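PDB 3DUW: O-methyltransferase, putative from Bacillus cereus, which probably transfers a methyl group from S-adenosylmethionine to a hydroxyl oxygen of its substrate and binds the by-product S-adenosylhomocysteine. Local coordinates for residues 85-90 and 124-129; 94-99 and 114-119; 118-123 and 143-148. One frame throughout, in Å; residues are numbered along the deposited sequence.

In the fold
The three contacts join neighbouring parts of a Rossmann-like methyltransferase domain round the adenosine part of the S-adenosylhomocysteine site. Interaction 1 is fully buried: strand 85-90 packs apolar side chains on helix 119-128. Interaction 2 is partly buried and sets helix 93-105 against the edge strand 112-116, the neighbour of 85-90 in the sheet, with alanine, valine and a threonine hydroxyl in contact. Interaction 3 is a surface contact; it uses the start of the same helix 119-128 that interaction 1 meets further on, and pairs it with helix 146-155. None has a hydrogen bond between its segments; each has a segment touching the ligand, which Glu-90, His-95 and the amide of Ala-119 hydrogen-bond.

Interaction 1: residues 85-90 and 124-129; sequences RVVTLE and QQIENE. With SAH (S-adenosyl-L-homocysteine), chain C.
Val-87 and Leu-89 both lay a methyl group against the end of Ile-126, a strand-on-helix contact inside the alpha/beta sandwich of a class I methyltransferase. The apolar part is small and wholly buried. CD1 of Ile-126 lies 4.0 Å from CG1 of Val-87, the two side chains sliding past each other in opposite directions. The same CD1 is 4.0 Å from CD2 of Leu-89, and here the side chains meet tip to tip. The extended end of Ile-126 (chi2 172°) carries CD1 far enough from the helix to serve both partners. Beta-branched valine suits an extended strand, while the longer leucine also reaches Ala-119, Ser-122 and Leu-123 of the same helix, and Tyr-131 packs beside both Val-87 and Ile-126.

Polar interactions lie elsewhere. Along the strand sides alternate, so Thr-88 points away from helix 119-128; its OG1 is hydrogen-bonded to OE1 of Glu-64 and OG1 of Thr-67.

The strand finishes in the ligand site. An acidic residue at the end of the second strand is a hallmark of this fold, where it holds the ribose, and Glu-90 does so through both carboxylate oxygens. OE1 of Glu-90 also accepts the amide N of Leu-68, and OE2 that of Ser-92, which helps to hold the carboxylate for the ribose. SAH O3' donates to OE1 of Glu-90 at 2.7 Å, and SAH O2' donates to OE2 of Glu-90, also at 2.7 Å.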
loop_
_atom_site.group_PDB
_atom_site.type_symbol
_atom_site.label_atom_id
_atom_site.label_comp_id
_atom_site.label_asym_id
_atom_site.label_seq_id
_atom_site.Cartn_x
_atom_site.Cartn_y
_atom_site.Cartn_z
ATOM N N ARG A 85 -16.975 -7.699 10.383
ATOM C CA ARG A 85 -16.920 -7.029 11.669
ATOM C C ARG A 85 -15.539 -6.485 11.987
ATOM O O ARG A 85 -14.532 -6.930 11.430
ATOM C CB ARG A 85 -17.356 -7.985 12.785
ATOM C CG ARG A 85 -16.520 -9.251 12.900
ATOM C CD ARG A 85 -16.956 -10.090 14.096
ATOM N NE ARG A 85 -16.188 -11.327 14.229
ATOM C CZ ARG A 85 -16.361 -12.209 15.210
ATOM N NH1 ARG A 85 -17.274 -11.989 16.147
ATOM N NH2 ARG A 85 -15.626 -13.314 15.255
ATOM N N VAL A 86 -15.518 -5.503 12.880
ATOM C CA VAL A 86 -14.286 -4.883 13.341
ATOM C C VAL A 86 -14.300 -4.895 14.860
ATOM O O VAL A 86 -15.315 -4.575 15.481
ATOM C CB VAL A 86 -14.170 -3.400 12.910
ATOM C CG1 VAL A 86 -12.868 -2.810 13.447
ATOM C CG2 VAL A 86 -14.230 -3.277 11.402
ATOM N N VAL A 87 -13.182 -5.297 15.447
ATOM C CA VAL A 87 -13.021 -5.296 16.891
ATOM C C VAL A 87 -11.834 -4.367 17.096
ATOM O O VAL A 87 -10.745 -4.631 16.586
ATOM C CB VAL A 87 -12.677 -6.693 17.443
ATOM C CG1 VAL A 87 -12.407 -6.601 18.935
ATOM C CG2 VAL A 87 -13.820 -7.660 17.170
ATOM N N THR A 88 -12.047 -3.269 17.814
ATOM C CA THR A 88 -10.977 -2.311 18.046
ATOM C C THR A 88 -10.721 -2.123 19.541
ATOM O O THR A 88 -11.655 -2.084 20.348
ATOM C CB THR A 88 -11.300 -0.963 17.343
ATOM O OG1 THR A 88 -10.189 -0.074 17.485
ATOM C CG2 THR A 88 -12.562 -0.331 17.913
ATOM N N LEU A 89 -9.444 -2.014 19.895
ATOM C CA LEU A 89 -9.016 -1.893 21.286
ATOM C C LEU A 89 -8.525 -0.496 21.662
ATOM O O LEU A 89 -7.667 0.077 20.984
ATOM C CB LEU A 89 -7.913 -2.921 21.552
ATOM C CG LEU A 89 -8.211 -4.316 20.986
ATOM C CD1 LEU A 89 -7.078 -5.263 21.336
ATOM C CD2 LEU A 89 -9.531 -4.837 21.531
ATOM N N GLU A 90 -9.057 0.034 22.762
ATOM C CA GLU A 90 -8.699 1.368 23.230
ATOM C C GLU A 90 -8.538 1.414 24.751
ATOM O O GLU A 90 -9.438 1.016 25.494
ATOM C CB GLU A 90 -9.772 2.363 22.779
ATOM C CG GLU A 90 -9.577 3.783 23.272
ATOM C CD GLU A 90 -8.200 4.325 22.949
ATOM O OE1 GLU A 90 -7.773 4.205 21.778
ATOM O OE2 GLU A 90 -7.547 4.876 23.863
ATOM N N GLN A 124 -5.989 -11.107 25.342
ATOM C CA GLN A 124 -6.075 -12.381 26.047
ATOM C C GLN A 124 -7.542 -12.782 26.162
ATOM O O GLN A 124 -7.889 -13.955 26.013
ATOM C CB GLN A 124 -5.454 -12.260 27.439
ATOM C CG GLN A 124 -5.438 -13.559 28.237
ATOM C CD GLN A 124 -4.768 -14.694 27.489
ATOM O OE1 GLN A 124 -5.420 -15.447 26.761
ATOM N NE2 GLN A 124 -3.458 -14.815 27.651
ATOM N N GLN A 125 -8.401 -11.799 26.420
ATOM C CA GLN A 125 -9.833 -12.046 26.539
ATOM C C GLN A 125 -10.396 -12.518 25.204
ATOM O O GLN A 125 -11.211 -13.439 25.151
ATOM C CB GLN A 125 -10.561 -10.773 26.979
ATOM C CG GLN A 125 -10.240 -10.327 28.394
ATOM C CD GLN A 125 -10.925 -9.028 28.764
ATOM O OE1 GLN A 125 -12.143 -8.898 28.642
ATOM N NE2 GLN A 125 -10.143 -8.057 29.224
ATOM N N ILE A 126 -9.959 -11.876 24.125
ATOM C CA ILE A 126 -10.416 -12.231 22.788
ATOM C C ILE A 126 -10.073 -13.685 22.473
ATOM O O ILE A 126 -10.876 -14.403 21.877
ATOM C CB ILE A 126 -9.795 -11.282 21.733
ATOM C CG1 ILE A 126 -10.419 -9.891 21.884
ATOM C CG2 ILE A 126 -10.015 -11.825 20.330
ATOM C CD1 ILE A 126 -9.761 -8.815 21.047
ATOM N N GLU A 127 -8.886 -14.123 22.879
ATOM C CA GLU A 127 -8.488 -15.505 22.647
ATOM C C GLU A 127 -9.360 -16.420 23.502
ATOM O O GLU A 127 -9.866 -17.438 23.022
ATOM C CB GLU A 127 -7.016 -15.719 23.004
ATOM C CG GLU A 127 -6.617 -17.187 22.999
ATOM C CD GLU A 127 -5.128 -17.396 23.147
ATOM O OE1 GLU A 127 -4.539 -16.875 24.116
ATOM O OE2 GLU A 127 -4.545 -18.095 22.291
ATOM N N ASN A 128 -9.532 -16.049 24.769
ATOM C CA ASN A 128 -10.359 -16.821 25.695
ATOM C C ASN A 128 -11.750 -16.985 25.110
ATOM O O ASN A 128 -12.339 -18.066 25.164
ATOM C CB ASN A 128 -10.459 -16.110 27.045
ATOM C CG ASN A 128 -9.174 -16.185 27.844
ATOM O OD1 ASN A 128 -9.059 -15.578 28.908
ATOM N ND2 ASN A 128 -8.201 -16.937 27.339
ATOM N N GLU A 129 -12.280 -15.897 24.562
ATOM C CA GLU A 129 -13.593 -15.924 23.944
ATOM C C GLU A 129 -13.419 -16.647 22.610
ATOM O O GLU A 129 -12.291 -16.837 22.152
ATOM C CB GLU A 129 -14.110 -14.488 23.779
ATOM C CG GLU A 129 -14.517 -13.867 25.124
ATOM C CD GLU A 129 -14.617 -12.352 25.108
ATOM O OE1 GLU A 129 -15.205 -11.800 24.155
ATOM O OE2 GLU A 129 -14.119 -11.716 26.064
HETATM N N SAH C . -5.649 4.429 14.598
HETATM C CA SAH C . -6.469 5.575 15.139
HETATM C CB SAH C . -5.670 6.383 16.105
HETATM C CG SAH C . -5.151 5.693 17.345
HETATM S SD SAH C . -3.956 6.811 18.195
HETATM C C SAH C . -6.852 6.497 13.933
HETATM O O SAH C . -6.403 6.227 12.816
HETATM O OXT SAH C . -7.626 7.488 14.189
HETATM C "C5'" SAH C . -3.271 5.680 19.337
HETATM C "C4'" SAH C . -4.363 5.182 20.402
HETATM O "O4'" SAH C . -3.591 4.279 21.190
HETATM C "C3'" SAH C . -4.855 6.214 21.407
HETATM O "O3'" SAH C . -6.275 6.375 21.358
HETATM C "C2'" SAH C . -4.316 5.643 22.779
HETATM O "O2'" SAH C . -5.138 5.987 23.885
HETATM C "C1'" SAH C . -4.242 4.157 22.491
HETATM N N9 SAH C . -3.472 3.413 23.299
HETATM C C8 SAH C . -2.254 3.644 23.916
HETATM N N7 SAH C . -1.808 2.667 24.639
HETATM C C5 SAH C . -2.798 1.661 24.517
HETATM C C6 SAH C . -2.879 0.337 25.084
HETATM N N6 SAH C . -1.945 -0.191 25.886
HETATM N N1 SAH C . -4.003 -0.372 24.742
HETATM C C2 SAH C . -4.981 0.124 23.929
HETATM N N3 SAH C . -4.941 1.384 23.369
HETATM C C4 SAH C . -3.824 2.094 23.706
#

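Interaction 2: residues 94-99 and 114-119; sequences KHADIA and VRTGLA. With SAH (S-adenosyl-L-homocysteine), chain C.
Ala-96 presses its methyl between Val-114 and Thr-116, alternate residues on one side of the edge strand. The apolar half of the contact is CB of Ala-96 against CG1 of Val-114 at 4.0 Å. A residue as small as alanine suits this place, because the backbones come close: the CA atoms of Ala-96 and Thr-116 are 6.2 Å apart. Ala-99, one turn along the helix, also turns its methyl toward the strand.

The other half is tighter and involves a polar atom. OG1 of Thr-116 lies 3.2 Å from CB of Ala-96, placed there by a first torsion of -57° that sets the hydroxyl beside the backbone N. Its polar partner is Arg-100 of helix 93-105, whose NH2 hydrogen-bonds both this OG1 and the carbonyl O of Val-114.

Hydrogen bonds to the ligand come from the two segments separately. ND1 of His-95 donates to SAH O3' at 2.9 Å, with the oxygen at the ring edge, near its plane. The amide N of Ala-119 donates to SAH N1 at 2.9 Å, reading the adenine from the first turn of helix 119-128. Gly-117 lies between strand and helix with phi 138° and psi 170°, a conformation open to glycine because it has no side chain. Strand 85-90, helix 93-105 and strand 112-116 form a beta-alpha-beta unit of the Rossmann-like fold, with the start of its helix (His-95) and the segment after its second strand (117-119) at the cofactor pocket.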
loop_
_atom_site.group_PDB
_atom_site.type_symbol
_atom_site.label_atom_id
_atom_site.label_comp_id
_atom_site.label_asym_id
_atom_site.label_seq_id
_atom_site.Cartn_x
_atom_site.Cartn_y
_atom_site.Cartn_z
ATOM N N LYS A 94 -12.302 7.564 27.932
ATOM C CA LYS A 94 -12.791 8.738 27.220
ATOM C C LYS A 94 -12.670 8.533 25.714
ATOM O O LYS A 94 -13.629 8.735 24.977
ATOM C CB LYS A 94 -12.008 9.988 27.632
ATOM C CG LYS A 94 -12.368 11.225 26.825
ATOM C CD LYS A 94 -11.625 12.455 27.312
ATOM C CE LYS A 94 -11.874 13.636 26.391
ATOM N NZ LYS A 94 -11.143 14.854 26.837
ATOM N N HIS A 95 -11.492 8.126 25.248
ATOM C CA HIS A 95 -11.322 7.898 23.813
ATOM C C HIS A 95 -12.332 6.874 23.313
ATOM O O HIS A 95 -12.988 7.082 22.293
ATOM C CB HIS A 95 -9.919 7.372 23.488
ATOM C CG HIS A 95 -8.826 8.369 23.697
ATOM N ND1 HIS A 95 -7.533 8.146 23.278
ATOM C CD2 HIS A 95 -8.821 9.583 24.300
ATOM C CE1 HIS A 95 -6.777 9.176 23.614
ATOM N NE2 HIS A 95 -7.535 10.062 24.235
ATOM N N ALA A 96 -12.449 5.766 24.037
ATOM C CA ALA A 96 -13.353 4.696 23.643
ATOM C C ALA A 96 -14.794 5.157 23.492
ATOM O O ALA A 96 -15.461 4.802 22.524
ATOM C CB ALA A 96 -13.270 3.546 24.639
ATOM N N ASP A 97 -15.284 5.947 24.444
ATOM C CA ASP A 97 -16.659 6.417 24.346
ATOM C C ASP A 97 -16.859 7.408 23.216
ATOM O O ASP A 97 -17.918 7.430 22.590
ATOM C CB ASP A 97 -17.132 7.017 25.666
ATOM C CG ASP A 97 -17.622 5.961 26.625
ATOM O OD1 ASP A 97 -18.136 4.924 26.142
ATOM O OD2 ASP A 97 -17.511 6.164 27.851
ATOM N N ILE A 98 -15.848 8.228 22.955
ATOM C CA ILE A 98 -15.936 9.182 21.859
ATOM C C ILE A 98 -15.944 8.377 20.562
ATOM O O ILE A 98 -16.712 8.672 19.651
ATOM C CB ILE A 98 -14.754 10.184 21.884
ATOM C CG1 ILE A 98 -14.919 11.123 23.084
ATOM C CG2 ILE A 98 -14.694 10.979 20.578
ATOM C CD1 ILE A 98 -13.773 12.076 23.291
ATOM N N ALA A 99 -15.106 7.344 20.492
ATOM C CA ALA A 99 -15.047 6.491 19.307
ATOM C C ALA A 99 -16.400 5.818 19.065
ATOM O O ALA A 99 -16.906 5.819 17.947
ATOM C CB ALA A 99 -13.949 5.435 19.465
ATOM N N VAL A 114 -16.067 -1.784 20.119
ATOM C CA VAL A 114 -14.961 -1.069 20.738
ATOM C C VAL A 114 -14.795 -1.656 22.135
ATOM O O VAL A 114 -15.727 -1.607 22.942
ATOM C CB VAL A 114 -15.252 0.447 20.877
ATOM C CG1 VAL A 114 -14.088 1.138 21.565
ATOM C CG2 VAL A 114 -15.492 1.067 19.513
ATOM N N ARG A 115 -13.626 -2.223 22.418
ATOM C CA ARG A 115 -13.374 -2.805 23.731
ATOM C C ARG A 115 -12.413 -1.921 24.518
ATOM O O ARG A 115 -11.288 -1.664 24.084
ATOM C CB ARG A 115 -12.795 -4.220 23.602
ATOM C CG ARG A 115 -12.613 -4.902 24.956
ATOM C CD ARG A 115 -12.215 -6.372 24.844
ATOM N NE ARG A 115 -13.194 -7.165 24.109
ATOM C CZ ARG A 115 -13.578 -8.390 24.453
ATOM N NH1 ARG A 115 -13.072 -8.972 25.533
ATOM N NH2 ARG A 115 -14.469 -9.035 23.714
ATOM N N THR A 116 -12.866 -1.456 25.677
ATOM C CA THR A 116 -12.056 -0.592 26.521
ATOM C C THR A 116 -11.106 -1.381 27.407
ATOM O O THR A 116 -11.485 -2.395 27.992
ATOM C CB THR A 116 -12.939 0.279 27.432
ATOM O OG1 THR A 116 -13.844 1.045 26.629
ATOM C CG2 THR A 116 -12.082 1.219 28.261
ATOM N N GLY A 117 -9.869 -0.903 27.503
ATOM C CA GLY A 117 -8.879 -1.562 28.333
ATOM C C GLY A 117 -7.522 -1.642 27.666
ATOM O O GLY A 117 -7.384 -1.327 26.482
ATOM N N LEU A 118 -6.510 -2.039 28.427
ATOM C CA LEU A 118 -5.174 -2.173 27.864
ATOM C C LEU A 118 -5.250 -3.285 26.826
ATOM O O LEU A 118 -5.789 -4.362 27.092
ATOM C CB LEU A 118 -4.166 -2.524 28.961
ATOM C CG LEU A 118 -3.985 -1.458 30.047
ATOM C CD1 LEU A 118 -3.033 -1.964 31.120
ATOM C CD2 LEU A 118 -3.450 -0.178 29.422
ATOM N N ALA A 119 -4.724 -3.015 25.635
ATOM C CA ALA A 119 -4.762 -3.984 24.548
ATOM C C ALA A 119 -4.293 -5.385 24.932
ATOM O O ALA A 119 -4.931 -6.368 24.574
ATOM C CB ALA A 119 -3.959 -3.469 23.357
HETATM N N SAH C . -5.649 4.429 14.598
HETATM C CA SAH C . -6.469 5.575 15.139
HETATM C CB SAH C . -5.670 6.383 16.105
HETATM C CG SAH C . -5.151 5.693 17.345
HETATM S SD SAH C . -3.956 6.811 18.195
HETATM C C SAH C . -6.852 6.497 13.933
HETATM O O SAH C . -6.403 6.227 12.816
HETATM O OXT SAH C . -7.626 7.488 14.189
HETATM C "C5'" SAH C . -3.271 5.680 19.337
HETATM C "C4'" SAH C . -4.363 5.182 20.402
HETATM O "O4'" SAH C . -3.591 4.279 21.190
HETATM C "C3'" SAH C . -4.855 6.214 21.407
HETATM O "O3'" SAH C . -6.275 6.375 21.358
HETATM C "C2'" SAH C . -4.316 5.643 22.779
HETATM O "O2'" SAH C . -5.138 5.987 23.885
HETATM C "C1'" SAH C . -4.242 4.157 22.491
HETATM N N9 SAH C . -3.472 3.413 23.299
HETATM C C8 SAH C . -2.254 3.644 23.916
HETATM N N7 SAH C . -1.808 2.667 24.639
HETATM C C5 SAH C . -2.798 1.661 24.517
HETATM C C6 SAH C . -2.879 0.337 25.084
HETATM N N6 SAH C . -1.945 -0.191 25.886
HETATM N N1 SAH C . -4.003 -0.372 24.742
HETATM C C2 SAH C . -4.981 0.124 23.929
HETATM N N3 SAH C . -4.941 1.384 23.369
HETATM C C4 SAH C . -3.824 2.094 23.706
#

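Interaction 3: residues 118-123 and 143-148; sequences LALDSL and KQNNPA. With SAH (S-adenosyl-L-homocysteine), chain C.
Leu-120 reaches across from the first turn of one helix to Ala-148 in the first turn of the next, and its two methyl branches do different work. CD2 of Leu-120 meets CB of Ala-148 at 3.8 Å, while the CD1 branch lies beside the amide group of Asn-145. With CG anti to the carbonyl carbon (chi1 -68°), the extended leucine carries its methyls toward helix 146-155. The short methyl of Ala-148 lets the backbones approach, the CA atoms of Leu-120 and Ala-148 being 7.8 Å apart. Tyr-149 and Trp-152 of helix 146-155 also touch Leu-120, so the leucine has aromatic as well as aliphatic neighbours.

This is helix-to-helix packing at the surface of the Rossmann-like fold, between the helices that follow strands 112-116 and 136-139. Asn-145 directly precedes the second of these helices, so its side chain meets Leu-120 from just ahead of the turn that holds Ala-148.

On helix 119-128 the side chains next to Leu-120 are set against the adenine instead. CB of Ala-119 lies 3.4 Å from SAH N1, a close approach that the small methyl permits at the edge of the base. CD2 of Leu-118 comes within 3.8 Å of SAH N6, giving the amino group an apolar neighbour. In the other segment, NZ of Lys-143 makes a salt bridge to OD1 of Asp-140, whose OD2 is hydrogen-bonded to SAH.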
loop_
_atom_site.group_PDB
_atom_site.type_symbol
_atom_site.label_atom_id
_atom_site.label_comp_id
_atom_site.label_asym_id
_atom_site.label_seq_id
_atom_site.Cartn_x
_atom_site.Cartn_y
_atom_site.Cartn_z
ATOM N N LEU A 118 -6.510 -2.039 28.427
ATOM C CA LEU A 118 -5.174 -2.173 27.864
ATOM C C LEU A 118 -5.250 -3.285 26.826
ATOM O O LEU A 118 -5.789 -4.362 27.092
ATOM C CB LEU A 118 -4.166 -2.524 28.961
ATOM C CG LEU A 118 -3.985 -1.458 30.047
ATOM C CD1 LEU A 118 -3.033 -1.964 31.120
ATOM C CD2 LEU A 118 -3.450 -0.178 29.422
ATOM N N ALA A 119 -4.724 -3.015 25.635
ATOM C CA ALA A 119 -4.762 -3.984 24.548
ATOM C C ALA A 119 -4.293 -5.385 24.932
ATOM O O ALA A 119 -4.931 -6.368 24.574
ATOM C CB ALA A 119 -3.959 -3.469 23.357
ATOM N N LEU A 120 -3.192 -5.483 25.669
ATOM C CA LEU A 120 -2.695 -6.796 26.056
ATOM C C LEU A 120 -3.718 -7.581 26.874
ATOM O O LEU A 120 -3.813 -8.801 26.740
ATOM C CB LEU A 120 -1.374 -6.666 26.819
ATOM C CG LEU A 120 -0.187 -6.175 25.980
ATOM C CD1 LEU A 120 1.057 -6.121 26.846
ATOM C CD2 LEU A 120 0.037 -7.103 24.791
ATOM N N ASP A 121 -4.490 -6.892 27.714
ATOM C CA ASP A 121 -5.511 -7.574 28.509
ATOM C C ASP A 121 -6.671 -8.011 27.625
ATOM O O ASP A 121 -7.168 -9.129 27.743
ATOM C CB ASP A 121 -6.051 -6.669 29.622
ATOM C CG ASP A 121 -5.038 -6.423 30.715
ATOM O OD1 ASP A 121 -4.364 -7.392 31.127
ATOM O OD2 ASP A 121 -4.921 -5.267 31.173
ATOM N N SER A 122 -7.101 -7.120 26.736
ATOM C CA SER A 122 -8.208 -7.423 25.842
ATOM C C SER A 122 -7.873 -8.534 24.851
ATOM O O SER A 122 -8.735 -9.336 24.501
ATOM C CB SER A 122 -8.632 -6.162 25.082
ATOM O OG SER A 122 -9.161 -5.191 25.968
ATOM N N LEU A 123 -6.625 -8.581 24.396
ATOM C CA LEU A 123 -6.214 -9.605 23.443
ATOM C C LEU A 123 -6.321 -10.999 24.060
ATOM O O LEU A 123 -6.715 -11.956 23.390
ATOM C CB LEU A 123 -4.788 -9.321 22.955
ATOM C CG LEU A 123 -4.706 -8.102 22.022
ATOM C CD1 LEU A 123 -3.279 -7.608 21.906
ATOM C CD2 LEU A 123 -5.262 -8.474 20.658
ATOM N N LYS A 143 3.294 2.286 20.261
ATOM C CA LYS A 143 4.307 1.569 19.508
ATOM C C LYS A 143 5.368 0.863 20.345
ATOM O O LYS A 143 6.022 -0.060 19.860
ATOM C CB LYS A 143 4.943 2.510 18.479
ATOM C CG LYS A 143 3.913 3.275 17.625
ATOM C CD LYS A 143 2.823 2.356 17.072
ATOM C CE LYS A 143 1.876 3.068 16.093
ATOM N NZ LYS A 143 0.974 4.108 16.679
ATOM N N GLN A 144 5.543 1.268 21.600
ATOM C CA GLN A 144 6.526 0.580 22.428
ATOM C C GLN A 144 6.109 -0.878 22.624
ATOM O O GLN A 144 6.943 -1.734 22.908
ATOM C CB GLN A 144 6.712 1.259 23.795
ATOM C CG GLN A 144 5.466 1.789 24.462
ATOM C CD GLN A 144 5.160 3.217 24.055
ATOM O OE1 GLN A 144 4.641 3.465 22.973
ATOM N NE2 GLN A 144 5.491 4.167 24.926
ATOM N N ASN A 145 4.822 -1.166 22.441
ATOM C CA ASN A 145 4.314 -2.525 22.608
ATOM C C ASN A 145 4.114 -3.294 21.305
ATOM O O ASN A 145 3.520 -4.374 21.307
ATOM C CB ASN A 145 2.999 -2.503 23.393
ATOM C CG ASN A 145 3.205 -2.727 24.879
ATOM O OD1 ASN A 145 2.510 -2.138 25.711
ATOM N ND2 ASN A 145 4.153 -3.593 25.221
ATOM N N ASN A 146 4.610 -2.757 20.197
ATOM C CA ASN A 146 4.459 -3.446 18.924
ATOM C C ASN A 146 4.976 -4.883 18.929
ATOM O O ASN A 146 4.393 -5.748 18.282
ATOM C CB ASN A 146 5.119 -2.647 17.803
ATOM C CG ASN A 146 4.146 -1.706 17.125
ATOM O OD1 ASN A 146 3.267 -1.135 17.769
ATOM N ND2 ASN A 146 4.297 -1.538 15.816
ATOM N N PRO A 147 6.076 -5.163 19.654
ATOM C CA PRO A 147 6.560 -6.549 19.662
ATOM C C PRO A 147 5.482 -7.506 20.177
ATOM O O PRO A 147 5.200 -8.535 19.564
ATOM C CB PRO A 147 7.763 -6.488 20.598
ATOM C CG PRO A 147 8.291 -5.114 20.364
ATOM C CD PRO A 147 7.034 -4.271 20.333
ATOM N N ALA A 148 4.875 -7.149 21.304
ATOM C CA ALA A 148 3.831 -7.969 21.903
ATOM C C ALA A 148 2.583 -8.012 21.027
ATOM O O ALA A 148 1.958 -9.065 20.879
ATOM C CB ALA A 148 3.485 -7.439 23.299
HETATM N N SAH C . -5.649 4.429 14.598
HETATM C CA SAH C . -6.469 5.575 15.139
HETATM C CB SAH C . -5.670 6.383 16.105
HETATM C CG SAH C . -5.151 5.693 17.345
HETATM S SD SAH C . -3.956 6.811 18.195
HETATM C C SAH C . -6.852 6.497 13.933
HETATM O O SAH C . -6.403 6.227 12.816
HETATM O OXT SAH C . -7.626 7.488 14.189
HETATM C "C5'" SAH C . -3.271 5.680 19.337
HETATM C "C4'" SAH C . -4.363 5.182 20.402
HETATM O "O4'" SAH C . -3.591 4.279 21.190
HETATM C "C3'" SAH C . -4.855 6.214 21.407
HETATM O "O3'" SAH C . -6.275 6.375 21.358
HETATM C "C2'" SAH C . -4.316 5.643 22.779
HETATM O "O2'" SAH C . -5.138 5.987 23.885
HETATM C "C1'" SAH C . -4.242 4.157 22.491
HETATM N N9 SAH C . -3.472 3.413 23.299
HETATM C C8 SAH C . -2.254 3.644 23.916
HETATM N N7 SAH C . -1.808 2.667 24.639
HETATM C C5 SAH C . -2.798 1.661 24.517
HETATM C C6 SAH C . -2.879 0.337 25.084
HETATM N N6 SAH C . -1.945 -0.191 25.886
HETATM N N1 SAH C . -4.003 -0.372 24.742
HETATM C C2 SAH C . -4.981 0.124 23.929
HETATM N N3 SAH C . -4.941 1.384 23.369
HETATM C C4 SAH C . -3.824 2.094 23.706
#